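Local coordinates for PA-I Galactophilic Lectin (Enterobacter cloacae, PDB 6YGQ), which probably binds galactose-type sugars through a calcium ion, as a lectin of the PA-IL type, at residues G56-G61 and G130-E135; A66-Q71 and N85-A90; G37-V42 and T113-F118. One frame throughout, in Å; residues are numbered along the deposited sequence.

How the contacts relate
From the N terminus, strand 38-44 comes first and finds its partner only when strand 112-118 arrives; contact 3 (37-42 with 113-118) thus closes a long loop. Strand 49-59 and its extension to Gly-61 wait for strand 129-139, and contact 1 (56-61 with 130-135) closes a second long loop that crosses the first. Contact 2 (66-71 with 85-90) closes a short loop lying within both. Contact 3 belongs to the four-stranded sheet, contact 1 to the six-stranded one, and contact 2 steps from one sheet to the other. Phe-118 packs on Phe-132, Ala-58, Thr-68 and Ser-87, so all three meet in one core.

Contact 1 of 3, residues G56-G61 and G130-E135; sequences GWARNG and GEFSVE. With CA (calcium ion), chain E.
Ala-58 and Phe-132 make the apolar contact here: the CB of Ala-58 lies 3.8 Å from CE1 of Phe-132 and is nearly as close to CZ. In Phe-132 chi1 (-65°) sets CG beside the backbone N, anti to the carbonyl carbon. CE1 of the same Phe-132 ring lies 3.4 Å from the carbonyl O of Gly-56. Thr-68, Pro-70 and Ser-87 also touch this ring.

Two glycines let the backbones come close. Having no CB, Gly-56 and Gly-130 face Glu-131 O and Trp-57 O directly, with Trp-57 O 3.8 Å from CA of Gly-130; the CA atoms of Ala-58 and Gly-130 are 4.3 Å apart.

Water supplies a polar link. One molecule donates to Trp-57 O at 2.8 Å and accepts from Glu-131 N at 2.9 Å, bridging Trp-57 O and Glu-131 N, themselves 3.8 Å apart.

Metal coordination lies just beyond, where Asn-60 O binds the calcium ion at 2.4 Å. Two waters, Asp-120, Gln-124, Asp-127 and Asn-128 complete the site, an arrangement consistent with the calcium-dependent sugar site of PA-IL-like lectins.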
ATOM      1  N   GLY A  56       2.983  -1.437   6.036  1.00 13.17           N
ATOM      2  CA  GLY A  56       3.331  -2.104   7.274  1.00 13.88           C
ATOM      3  C   GLY A  56       2.452  -3.309   7.540  1.00 13.31           C
ATOM      4  O   GLY A  56       1.457  -3.559   6.865  1.00 13.13           O
ATOM      5  N   TRP A  57       2.856  -4.065   8.560  1.00 11.61           N
ATOM      6  CA  TRP A  57       2.139  -5.257   8.990  1.00 12.59           C
ATOM      7  C   TRP A  57       1.661  -5.074  10.424  1.00 14.21           C
ATOM      8  O   TRP A  57       2.447  -4.707  11.304  1.00 14.84           O
ATOM      9  CB  TRP A  57       3.020  -6.506   8.908  1.00 12.17           C
ATOM     10  CG  TRP A  57       3.449  -6.883   7.521  1.00 12.92           C
ATOM     11  CD1 TRP A  57       4.722  -6.864   7.028  1.00 14.55           C
ATOM     12  CD2 TRP A  57       2.614  -7.350   6.454  1.00 13.04           C
ATOM     13  NE1 TRP A  57       4.732  -7.286   5.720  1.00 14.53           N
ATOM     14  CE2 TRP A  57       3.449  -7.590   5.343  1.00 13.89           C
ATOM     15  CE3 TRP A  57       1.240  -7.587   6.329  1.00 13.17           C
ATOM     16  CZ2 TRP A  57       2.956  -8.053   4.124  1.00 15.33           C
ATOM     17  CZ3 TRP A  57       0.754  -8.044   5.119  1.00 14.42           C
ATOM     18  CH2 TRP A  57       1.609  -8.271   4.032  1.00 15.27           C
ATOM     19  N   ALA A  58       0.381  -5.350  10.657  1.00 14.64           N
ATOM     20  CA  ALA A  58      -0.190  -5.298  11.994  1.00 15.17           C
ATOM     21  C   ALA A  58      -1.079  -6.513  12.197  1.00 17.45           C
ATOM     22  O   ALA A  58      -1.765  -6.951  11.268  1.00 20.03           O
ATOM     23  CB  ALA A  58      -0.996  -4.013  12.211  1.00 14.23           C
ATOM     24  N   ARG A  59      -1.061  -7.057  13.407  1.00 15.84           N
ATOM     25  CA  ARG A  59      -1.931  -8.165  13.777  1.00 17.61           C
ATOM     26  C   ARG A  59      -3.125  -7.627  14.555  1.00 16.50           C
ATOM     27  O   ARG A  59      -2.961  -6.788  15.447  1.00 16.70           O
ATOM     28  CB  ARG A  59      -1.176  -9.198  14.614  1.00 21.51           C
ATOM     29  CG  ARG A  59      -0.057  -9.906  13.868  1.00 27.61           C
ATOM     30  CD  ARG A  59       1.053 -10.327  14.819  1.00 36.26           C
ATOM     31  NE  ARG A  59       0.664 -11.469  15.642  1.00 44.12           N
ATOM     32  CZ  ARG A  59       1.095 -11.688  16.882  1.00 49.37           C
ATOM     33  NH1 ARG A  59       1.937 -10.843  17.462  1.00 50.06           N
ATOM     34  NH2 ARG A  59       0.681 -12.760  17.544  1.00 52.50           N
ATOM     35  N   ASN A  60      -4.322  -8.098  14.209  1.00 18.62           N
ATOM     36  CA  ASN A  60      -5.524  -7.771  14.963  1.00 18.87           C
ATOM     37  C   ASN A  60      -5.880  -8.858  15.972  1.00 20.77           C
ATOM     38  O   ASN A  60      -6.976  -8.832  16.541  1.00 22.55           O
ATOM     39  CB  ASN A  60      -6.703  -7.510  14.017  1.00 20.06           C
ATOM     40  CG  ASN A  60      -7.005  -8.681  13.098  1.00 24.34           C
ATOM     41  OD1 ASN A  60      -6.477  -9.778  13.269  1.00 25.88           O
ATOM     42  ND2 ASN A  60      -7.866  -8.446  12.114  1.00 27.27           N
ATOM     43  N   GLY A  61      -4.973  -9.798  16.211  1.00 17.45           N
ATOM     44  CA  GLY A  61      -5.192 -10.856  17.180  1.00 19.45           C
ATOM     45  C   GLY A  61      -3.915 -11.648  17.357  1.00 19.00           C
ATOM     46  O   GLY A  61      -2.897 -11.377  16.716  1.00 17.72           O
ATOM     47  N   GLY A 130       1.954  -4.444  16.201  1.00 18.89           N
ATOM     48  CA  GLY A 130       2.496  -3.818  15.015  1.00 18.00           C
ATOM     49  C   GLY A 130       1.979  -2.412  14.795  1.00 16.12           C
ATOM     50  O   GLY A 130       1.156  -1.877  15.541  1.00 14.47           O
ATOM     51  N   GLU A 131       2.480  -1.806  13.721  1.00 17.39           N
ATOM     52  CA  GLU A 131       2.185  -0.417  13.418  1.00 16.46           C
ATOM     53  C   GLU A 131       2.275  -0.202  11.916  1.00 14.73           C
ATOM     54  O   GLU A 131       2.995  -0.919  11.214  1.00 14.57           O
ATOM     55  CB  GLU A 131       3.159   0.531  14.136  1.00 16.92           C
ATOM     56  CG  GLU A 131       4.574   0.448  13.580  1.00 18.73           C
ATOM     57  CD  GLU A 131       5.606   1.204  14.397  1.00 22.10           C
ATOM     58  OE1 GLU A 131       5.278   1.697  15.497  1.00 22.89           O
ATOM     59  OE2 GLU A 131       6.759   1.298  13.925  1.00 24.78           O
ATOM     60  N   PHE A 132       1.543   0.795  11.432  1.00 14.45           N
ATOM     61  CA  PHE A 132       1.652   1.242  10.054  1.00 13.95           C
ATOM     62  C   PHE A 132       2.488   2.517  10.013  1.00 15.11           C
ATOM     63  O   PHE A 132       2.405   3.358  10.914  1.00 16.93           O
ATOM     64  CB  PHE A 132       0.279   1.509   9.431  1.00 12.24           C
ATOM     65  CG  PHE A 132      -0.591   0.282   9.294  1.00 12.61           C
ATOM     66  CD1 PHE A 132      -0.041  -0.964   9.038  1.00 12.76           C
ATOM     67  CD2 PHE A 132      -1.970   0.383   9.417  1.00 13.45           C
ATOM     68  CE1 PHE A 132      -0.848  -2.083   8.913  1.00 12.84           C
ATOM     69  CE2 PHE A 132      -2.781  -0.732   9.291  1.00 12.35           C
ATOM     70  CZ  PHE A 132      -2.219  -1.965   9.039  1.00 11.91           C
ATOM     71  N   SER A 133       3.311   2.637   8.974  1.00 14.46           N
ATOM     72  CA  SER A 133       3.990   3.882   8.648  1.00 15.84           C
ATOM     73  C   SER A 133       3.148   4.633   7.626  1.00 16.18           C
ATOM     74  O   SER A 133       2.793   4.076   6.582  1.00 16.32           O
ATOM     75  CB  SER A 133       5.383   3.609   8.085  1.00 17.39           C
ATOM     76  OG  SER A 133       6.223   3.039   9.070  1.00 20.01           O
ATOM     77  N   VAL A 134       2.828   5.892   7.923  1.00 14.87           N
ATOM     78  CA  VAL A 134       1.919   6.681   7.102  1.00 15.55           C
ATOM     79  C   VAL A 134       2.552   8.029   6.787  1.00 16.51           C
ATOM     80  O   VAL A 134       3.127   8.678   7.669  1.00 16.55           O
ATOM     81  CB  VAL A 134       0.555   6.883   7.797  1.00 15.58           C
ATOM     82  CG1 VAL A 134      -0.424   7.559   6.849  1.00 15.66           C
ATOM     83  CG2 VAL A 134      -0.001   5.558   8.301  1.00 14.18           C
ATOM     84  N   GLU A 135       2.438   8.448   5.528  1.00 17.68           N
ATOM     85  CA  GLU A 135       2.865   9.762   5.073  1.00 20.55           C
ATOM     86  C   GLU A 135       1.656  10.534   4.558  1.00 19.87           C
ATOM     87  O   GLU A 135       0.734   9.951   3.979  1.00 18.62           O
ATOM     88  CB  GLU A 135       3.924   9.655   3.964  1.00 22.38           C
ATOM     89  CG  GLU A 135       5.150   8.828   4.330  1.00 23.75           C
ATOM     90  CD  GLU A 135       5.888   8.291   3.109  1.00 25.30           C
ATOM     91  OE1 GLU A 135       5.642   8.789   1.987  1.00 25.35           O
ATOM     92  OE2 GLU A 135       6.718   7.372   3.273  1.00 26.85           O
TER
HETATM   93 CA    CA E 201      -7.967  -7.418  18.182  1.00 15.57          CA
HETATM   94  O   HOH W   1       4.576  -3.403  12.503  1.00 16.13           O
HETATM   95  O   HOH W   2      -9.080  -9.528  19.052  1.00 20.90           O
HETATM   96  O   HOH W   3     -10.010  -7.945  16.887  1.00 17.64           O

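Contact 2 of 3, residues A66-Q71 and N85-A90; sequences ALTAPQ and NPSLQA
Pro-70 O receives two backbone N-H groups, those of Ser-87 and Leu-88, at a turn-to-strand junction between the two sheets of this PA-IL-like beta-sandwich. The bond from Leu-88 N to Pro-70 O is 3.3 Å long but almost straight (173° at the hydrogen), and it falls on a lone pair in the carbonyl plane. Ser-87 N is nearer to the same Pro-70 O, at 3.0 Å, yet it sits above that plane and its bond is bent to 135°. One oxygen thereby satisfies successive amides where the chain enters strand 88-92.

Side chains fill in around this grip. CB of Ser-87 meets Ala-69 O at 3.4 Å, while its OG, anti to the carbonyl carbon (chi1 -70°), lies 3.3 Å from CB of Thr-68. The hydroxyl of Thr-68 is engaged elsewhere, bonded to Ala-58 O in the neighbouring strand 49-59. One residue on, Leu-88 places its CB 4.2 Å from CB of Pro-70, a buried apolar touch with Ala-54 of strand 49-59 against both.

Farther out, Phe-118 lies against Thr-68 and Ser-87. The amide of Gln-71 is held outside the contact: its OE1 accepts from Asn-101 ND2, and its NE2 bonds to Gly-56 O of the second subunit, which brings this junction to the dimer interface. Within 85-90 the turn is tied to the following strand by Gln-89, whose NE2 donates to Pro-86 O at 3.1 Å, with that oxygen nearly in the plane of the amide.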
ATOM      1  N   ALA A  66      -4.228 -13.809  12.034  1.00 24.56           N
ATOM      2  CA  ALA A  66      -4.757 -12.504  12.430  1.00 22.18           C
ATOM      3  C   ALA A  66      -3.809 -11.380  12.005  1.00 21.36           C
ATOM      4  O   ALA A  66      -3.342 -10.583  12.815  1.00 22.55           O
ATOM      5  CB  ALA A  66      -5.006 -12.479  13.934  1.00 23.53           C
ATOM      6  N   LEU A  67      -3.546 -11.321  10.700  1.00 19.14           N
ATOM      7  CA  LEU A  67      -2.617 -10.365  10.116  1.00 16.92           C
ATOM      8  C   LEU A  67      -3.343  -9.394   9.195  1.00 16.11           C
ATOM      9  O   LEU A  67      -4.328  -9.751   8.543  1.00 17.05           O
ATOM     10  CB  LEU A  67      -1.527 -11.082   9.315  1.00 19.05           C
ATOM     11  CG  LEU A  67      -0.151 -11.249   9.952  1.00 23.13           C
ATOM     12  CD1 LEU A  67       0.683 -12.168   9.072  1.00 25.18           C
ATOM     13  CD2 LEU A  67       0.537  -9.911  10.152  1.00 22.93           C
ATOM     14  N   THR A  68      -2.832  -8.162   9.129  1.00 15.59           N
ATOM     15  CA  THR A  68      -3.396  -7.135   8.265  1.00 14.52           C
ATOM     16  C   THR A  68      -2.286  -6.271   7.676  1.00 13.30           C
ATOM     17  O   THR A  68      -1.209  -6.136   8.260  1.00 13.53           O
ATOM     18  CB  THR A  68      -4.372  -6.204   9.012  1.00 15.11           C
ATOM     19  OG1 THR A  68      -3.630  -5.273   9.815  1.00 15.22           O
ATOM     20  CG2 THR A  68      -5.318  -6.991   9.895  1.00 17.03           C
ATOM     21  N   ALA A  69      -2.556  -5.690   6.522  1.00 12.74           N
ATOM     22  CA  ALA A  69      -1.814  -4.586   5.937  1.00 12.10           C
ATOM     23  C   ALA A  69      -2.731  -3.375   5.943  1.00 10.84           C
ATOM     24  O   ALA A  69      -3.903  -3.470   6.327  1.00 11.79           O
ATOM     25  CB  ALA A  69      -1.367  -4.936   4.510  1.00 12.71           C
ATOM     26  N   PRO A  70      -2.234  -2.191   5.559  1.00 12.01           N
ATOM     27  CA  PRO A  70      -3.159  -1.043   5.460  1.00 12.37           C
ATOM     28  C   PRO A  70      -4.406  -1.375   4.654  1.00 13.31           C
ATOM     29  O   PRO A  70      -5.510  -0.941   5.002  1.00 13.12           O
ATOM     30  CB  PRO A  70      -2.302   0.044   4.798  1.00 12.56           C
ATOM     31  CG  PRO A  70      -0.898  -0.291   5.245  1.00 13.59           C
ATOM     32  CD  PRO A  70      -0.840  -1.801   5.267  1.00 13.57           C
ATOM     33  N   GLN A  71      -4.256  -2.177   3.602  1.00 12.16           N
ATOM     34  CA  GLN A  71      -5.369  -2.613   2.766  1.00 12.37           C
ATOM     35  C   GLN A  71      -6.274  -3.652   3.443  1.00 12.94           C
ATOM     36  O   GLN A  71      -7.128  -4.213   2.748  1.00 14.23           O
ATOM     37  CB  GLN A  71      -4.829  -3.182   1.451  1.00 12.27           C
ATOM     38  CG  GLN A  71      -3.829  -4.315   1.630  1.00 12.33           C
ATOM     39  CD  GLN A  71      -3.311  -4.851   0.310  1.00 13.43           C
ATOM     40  OE1 GLN A  71      -3.214  -4.121  -0.677  1.00 13.66           O
ATOM     41  NE2 GLN A  71      -2.980  -6.135   0.283  1.00 13.97           N
ATOM     42  N   ASN A  85     -12.288  -4.974   4.104  1.00 24.84           N
ATOM     43  CA  ASN A  85     -12.324  -3.634   4.676  1.00 24.70           C
ATOM     44  C   ASN A  85     -10.906  -3.149   4.978  1.00 22.92           C
ATOM     45  O   ASN A  85     -10.118  -3.890   5.583  1.00 22.17           O
ATOM     46  CB  ASN A  85     -13.166  -3.622   5.950  1.00 26.07           C
ATOM     47  CG  ASN A  85     -14.635  -3.897   5.683  1.00 28.08           C
ATOM     48  OD1 ASN A  85     -15.218  -3.364   4.737  1.00 28.56           O
ATOM     49  ND2 ASN A  85     -15.240  -4.735   6.516  1.00 29.55           N
ATOM     50  N   PRO A  86     -10.545  -1.924   4.591  1.00 21.34           N
ATOM     51  CA  PRO A  86      -9.204  -1.422   4.922  1.00 18.97           C
ATOM     52  C   PRO A  86      -8.985  -1.351   6.426  1.00 16.34           C
ATOM     53  O   PRO A  86      -9.894  -1.026   7.192  1.00 15.96           O
ATOM     54  CB  PRO A  86      -9.175  -0.025   4.283  1.00 19.69           C
ATOM     55  CG  PRO A  86     -10.616   0.357   4.127  1.00 22.33           C
ATOM     56  CD  PRO A  86     -11.337  -0.930   3.841  1.00 24.15           C
ATOM     57  N   SER A  87      -7.757  -1.660   6.844  1.00 13.08           N
ATOM     58  CA  SER A  87      -7.409  -1.576   8.257  1.00 12.20           C
ATOM     59  C   SER A  87      -6.998  -0.163   8.657  1.00 12.60           C
ATOM     60  O   SER A  87      -7.233   0.245   9.799  1.00 13.66           O
ATOM     61  CB  SER A  87      -6.284  -2.559   8.582  1.00 12.36           C
ATOM     62  OG  SER A  87      -6.742  -3.900   8.526  1.00 13.98           O
ATOM     63  N   LEU A  88      -6.382   0.587   7.747  1.00 13.50           N
ATOM     64  CA  LEU A  88      -6.034   1.974   8.011  1.00 13.44           C
ATOM     65  C   LEU A  88      -7.172   2.877   7.561  1.00 13.76           C
ATOM     66  O   LEU A  88      -7.606   2.820   6.403  1.00 14.69           O
ATOM     67  CB  LEU A  88      -4.743   2.377   7.299  1.00 13.53           C
ATOM     68  CG  LEU A  88      -4.343   3.845   7.489  1.00 14.43           C
ATOM     69  CD1 LEU A  88      -4.022   4.135   8.954  1.00 14.90           C
ATOM     70  CD2 LEU A  88      -3.162   4.198   6.595  1.00 16.21           C
ATOM     71  N   GLN A  89      -7.639   3.714   8.477  1.00 16.17           N
ATOM     72  CA  GLN A  89      -8.720   4.646   8.220  1.00 16.40           C
ATOM     73  C   GLN A  89      -8.328   6.008   8.765  1.00 15.18           C
ATOM     74  O   GLN A  89      -7.395   6.142   9.562  1.00 14.72           O
ATOM     75  CB  GLN A  89     -10.026   4.162   8.855  1.00 19.29           C
ATOM     76  CG  GLN A  89     -10.270   2.677   8.637  1.00 21.77           C
ATOM     77  CD  GLN A  89     -11.730   2.336   8.471  1.00 21.90           C
ATOM     78  OE1 GLN A  89     -12.611   3.097   8.876  1.00 20.96           O
ATOM     79  NE2 GLN A  89     -12.000   1.179   7.878  1.00 22.80           N
ATOM     80  N   ALA A  90      -9.047   7.021   8.300  1.00 14.91           N
ATOM     81  CA  ALA A  90      -8.883   8.390   8.753  1.00 16.83           C
ATOM     82  C   ALA A  90     -10.112   8.788   9.555  1.00 17.86           C
ATOM     83  O   ALA A  90     -11.233   8.380   9.235  1.00 16.25           O
ATOM     84  CB  ALA A  90      -8.690   9.341   7.570  1.00 17.55           C
TER

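Contact 3 of 3, residues G37-V42 and T113-F118; sequences GTNTGV and TLTLFF
Thr-38 and Leu-116 exchange two backbone hydrogen bonds, the hydrogen-bonded pair of an antiparallel ladder at one margin of the four-stranded sheet in this lectin sandwich. Thr-38 N donates to Leu-116 O at 2.7 Å, and Leu-116 N returns a bond to Thr-38 O at 3.0 Å. That same Thr-38 O also draws a CA-H contact from Thr-115. The hydroxyl of Thr-38 is satisfied across the sandwich by Lys-29 O.

Beyond Asn-39 the regular pairing gives way. Leu-114 O takes two donors from a single residue: Thr-40 N, approaching nearly along the C=O axis, and the hydroxyl OG1 of Thr-40 at 2.7 Å. That hydroxyl stands between its backbone N and carbonyl carbon (chi1 72°), which turns it toward Leu-114; it also accepts from Val-42 N at 3.1 Å, forming an ST turn. CG2 of Thr-40 lies 3.7 Å from CD1 of Leu-116. A further backbone bond runs from Leu-114 N to Val-42 O.

The exposed side of the turn is secured by Asn-39. Its CG stands anti to the backbone N (chi1 177°). Asn-39 OD1 takes the N-H of Gly-41, N to OD1 2.8 Å, an Asx turn in which the donor sits above the carbonyl plane. The methyl CG2 of Thr-113 comes to 3.2 Å from this same Asn-39 OD1.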
ATOM      1  N   GLY A  37      -6.220   6.079  17.862  1.00 17.73           N
ATOM      2  CA  GLY A  37      -5.439   6.412  16.695  1.00 16.45           C
ATOM      3  C   GLY A  37      -4.351   7.425  16.991  1.00 18.48           C
ATOM      4  O   GLY A  37      -4.095   7.815  18.135  1.00 22.29           O
ATOM      5  N   THR A  38      -3.694   7.851  15.917  1.00 16.23           N
ATOM      6  CA  THR A  38      -2.650   8.862  15.984  1.00 15.92           C
ATOM      7  C   THR A  38      -3.244  10.206  15.584  1.00 15.35           C
ATOM      8  O   THR A  38      -3.805  10.340  14.492  1.00 14.68           O
ATOM      9  CB  THR A  38      -1.481   8.508  15.066  1.00 15.42           C
ATOM     10  OG1 THR A  38      -0.923   7.251  15.467  1.00 15.83           O
ATOM     11  CG2 THR A  38      -0.406   9.588  15.124  1.00 16.57           C
ATOM     12  N   ASN A  39      -3.133  11.190  16.473  1.00 14.07           N
ATOM     13  CA  ASN A  39      -3.499  12.561  16.146  1.00 14.63           C
ATOM     14  C   ASN A  39      -2.328  13.184  15.396  1.00 14.55           C
ATOM     15  O   ASN A  39      -1.291  13.487  16.000  1.00 15.01           O
ATOM     16  CB  ASN A  39      -3.838  13.344  17.413  1.00 16.75           C
ATOM     17  CG  ASN A  39      -4.160  14.804  17.134  1.00 19.47           C
ATOM     18  OD1 ASN A  39      -4.115  15.258  15.990  1.00 18.01           O
ATOM     19  ND2 ASN A  39      -4.483  15.547  18.184  1.00 24.08           N
ATOM     20  N   THR A  40      -2.477  13.348  14.079  1.00 15.79           N
ATOM     21  CA  THR A  40      -1.393  13.895  13.275  1.00 16.88           C
ATOM     22  C   THR A  40      -1.151  15.373  13.548  1.00 18.34           C
ATOM     23  O   THR A  40      -0.076  15.883  13.215  1.00 18.62           O
ATOM     24  CB  THR A  40      -1.676  13.723  11.777  1.00 16.78           C
ATOM     25  OG1 THR A  40      -2.722  14.625  11.382  1.00 17.74           O
ATOM     26  CG2 THR A  40      -2.077  12.290  11.450  1.00 16.16           C
ATOM     27  N   GLY A  41      -2.125  16.073  14.125  1.00 15.77           N
ATOM     28  CA  GLY A  41      -2.007  17.501  14.315  1.00 17.50           C
ATOM     29  C   GLY A  41      -2.138  18.324  13.056  1.00 17.72           C
ATOM     30  O   GLY A  41      -1.995  19.551  13.120  1.00 19.34           O
ATOM     31  N   VAL A  42      -2.404  17.691  11.917  1.00 20.37           N
ATOM     32  CA  VAL A  42      -2.582  18.401  10.654  1.00 21.56           C
ATOM     33  C   VAL A  42      -3.989  18.991  10.650  1.00 22.25           C
ATOM     34  O   VAL A  42      -4.980  18.259  10.627  1.00 20.99           O
ATOM     35  CB  VAL A  42      -2.364  17.473   9.453  1.00 21.72           C
ATOM     36  CG1 VAL A  42      -2.703  18.189   8.150  1.00 22.02           C
ATOM     37  CG2 VAL A  42      -0.927  16.961   9.438  1.00 22.80           C
ATOM     38  N   THR A 113      -8.965  18.385  12.466  1.00 23.47           N
ATOM     39  CA  THR A 113      -7.632  17.819  12.605  1.00 22.99           C
ATOM     40  C   THR A 113      -7.663  16.348  12.217  1.00 21.51           C
ATOM     41  O   THR A 113      -8.563  15.606  12.632  1.00 21.60           O
ATOM     42  CB  THR A 113      -7.114  17.982  14.032  1.00 25.80           C
ATOM     43  OG1 THR A 113      -7.073  19.375  14.364  1.00 29.21           O
ATOM     44  CG2 THR A 113      -5.715  17.390  14.166  1.00 25.40           C
ATOM     45  N   LEU A 114      -6.675  15.933  11.432  1.00 17.79           N
ATOM     46  CA  LEU A 114      -6.637  14.587  10.886  1.00 16.99           C
ATOM     47  C   LEU A 114      -6.112  13.596  11.914  1.00 17.02           C
ATOM     48  O   LEU A 114      -5.025  13.778  12.473  1.00 16.86           O
ATOM     49  CB  LEU A 114      -5.757  14.552   9.636  1.00 17.22           C
ATOM     50  CG  LEU A 114      -5.474  13.182   9.015  1.00 17.83           C
ATOM     51  CD1 LEU A 114      -6.763  12.566   8.502  1.00 17.92           C
ATOM     52  CD2 LEU A 114      -4.446  13.293   7.895  1.00 19.21           C
ATOM     53  N   THR A 115      -6.886  12.543  12.147  1.00 17.58           N
ATOM     54  CA  THR A 115      -6.451  11.383  12.911  1.00 16.63           C
ATOM     55  C   THR A 115      -6.386  10.181  11.979  1.00 16.18           C
ATOM     56  O   THR A 115      -7.204  10.045  11.062  1.00 16.35           O
ATOM     57  CB  THR A 115      -7.401  11.109  14.078  1.00 17.25           C
ATOM     58  OG1 THR A 115      -7.169  12.082  15.103  1.00 17.60           O
ATOM     59  CG2 THR A 115      -7.184   9.717  14.652  1.00 19.14           C
ATOM     60  N   LEU A 116      -5.393   9.329  12.199  1.00 16.81           N
ATOM     61  CA  LEU A 116      -5.237   8.076  11.473  1.00 14.66           C
ATOM     62  C   LEU A 116      -5.276   6.951  12.495  1.00 14.44           C
ATOM     63  O   LEU A 116      -4.605   7.029  13.530  1.00 15.25           O
ATOM     64  CB  LEU A 116      -3.932   8.066  10.678  1.00 13.77           C
ATOM     65  CG  LEU A 116      -3.836   9.170   9.620  1.00 16.27           C
ATOM     66  CD1 LEU A 116      -2.398   9.390   9.173  1.00 18.24           C
ATOM     67  CD2 LEU A 116      -4.724   8.839   8.428  1.00 17.32           C
ATOM     68  N   PHE A 117      -6.078   5.925  12.229  1.00 13.60           N
ATOM     69  CA  PHE A 117      -6.277   4.874  13.214  1.00 14.42           C
ATOM     70  C   PHE A 117      -6.381   3.517  12.537  1.00 14.75           C
ATOM     71  O   PHE A 117      -6.709   3.407  11.353  1.00 14.99           O
ATOM     72  CB  PHE A 117      -7.521   5.159  14.095  1.00 15.22           C
ATOM     73  CG  PHE A 117      -8.844   4.940  13.405  1.00 16.92           C
ATOM     74  CD1 PHE A 117      -9.408   5.930  12.619  1.00 19.08           C
ATOM     75  CD2 PHE A 117      -9.535   3.751  13.570  1.00 17.31           C
ATOM     76  CE1 PHE A 117     -10.631   5.732  11.995  1.00 19.81           C
ATOM     77  CE2 PHE A 117     -10.755   3.542  12.947  1.00 17.76           C
ATOM     78  CZ  PHE A 117     -11.304   4.535  12.159  1.00 18.28           C
ATOM     79  N   PHE A 118      -6.036   2.490  13.313  1.00 11.82           N
ATOM     80  CA  PHE A 118      -6.203   1.094  12.934  1.00 11.44           C
ATOM     81  C   PHE A 118      -7.613   0.658  13.305  1.00 10.90           C
ATOM     82  O   PHE A 118      -8.061   0.878  14.435  1.00 11.67           O
ATOM     83  CB  PHE A 118      -5.159   0.235  13.650  1.00 12.41           C
ATOM     84  CG  PHE A 118      -5.241  -1.230  13.329  1.00 11.95           C
ATOM     85  CD1 PHE A 118      -5.953  -2.093  14.147  1.00 12.72           C
ATOM     86  CD2 PHE A 118      -4.589  -1.749  12.222  1.00 11.80           C
ATOM     87  CE1 PHE A 118      -6.025  -3.444  13.860  1.00 13.61           C
ATOM     88  CE2 PHE A 118      -4.660  -3.099  11.928  1.00 12.94           C
ATOM     89  CZ  PHE A 118      -5.379  -3.948  12.751  1.00 13.75           C
TER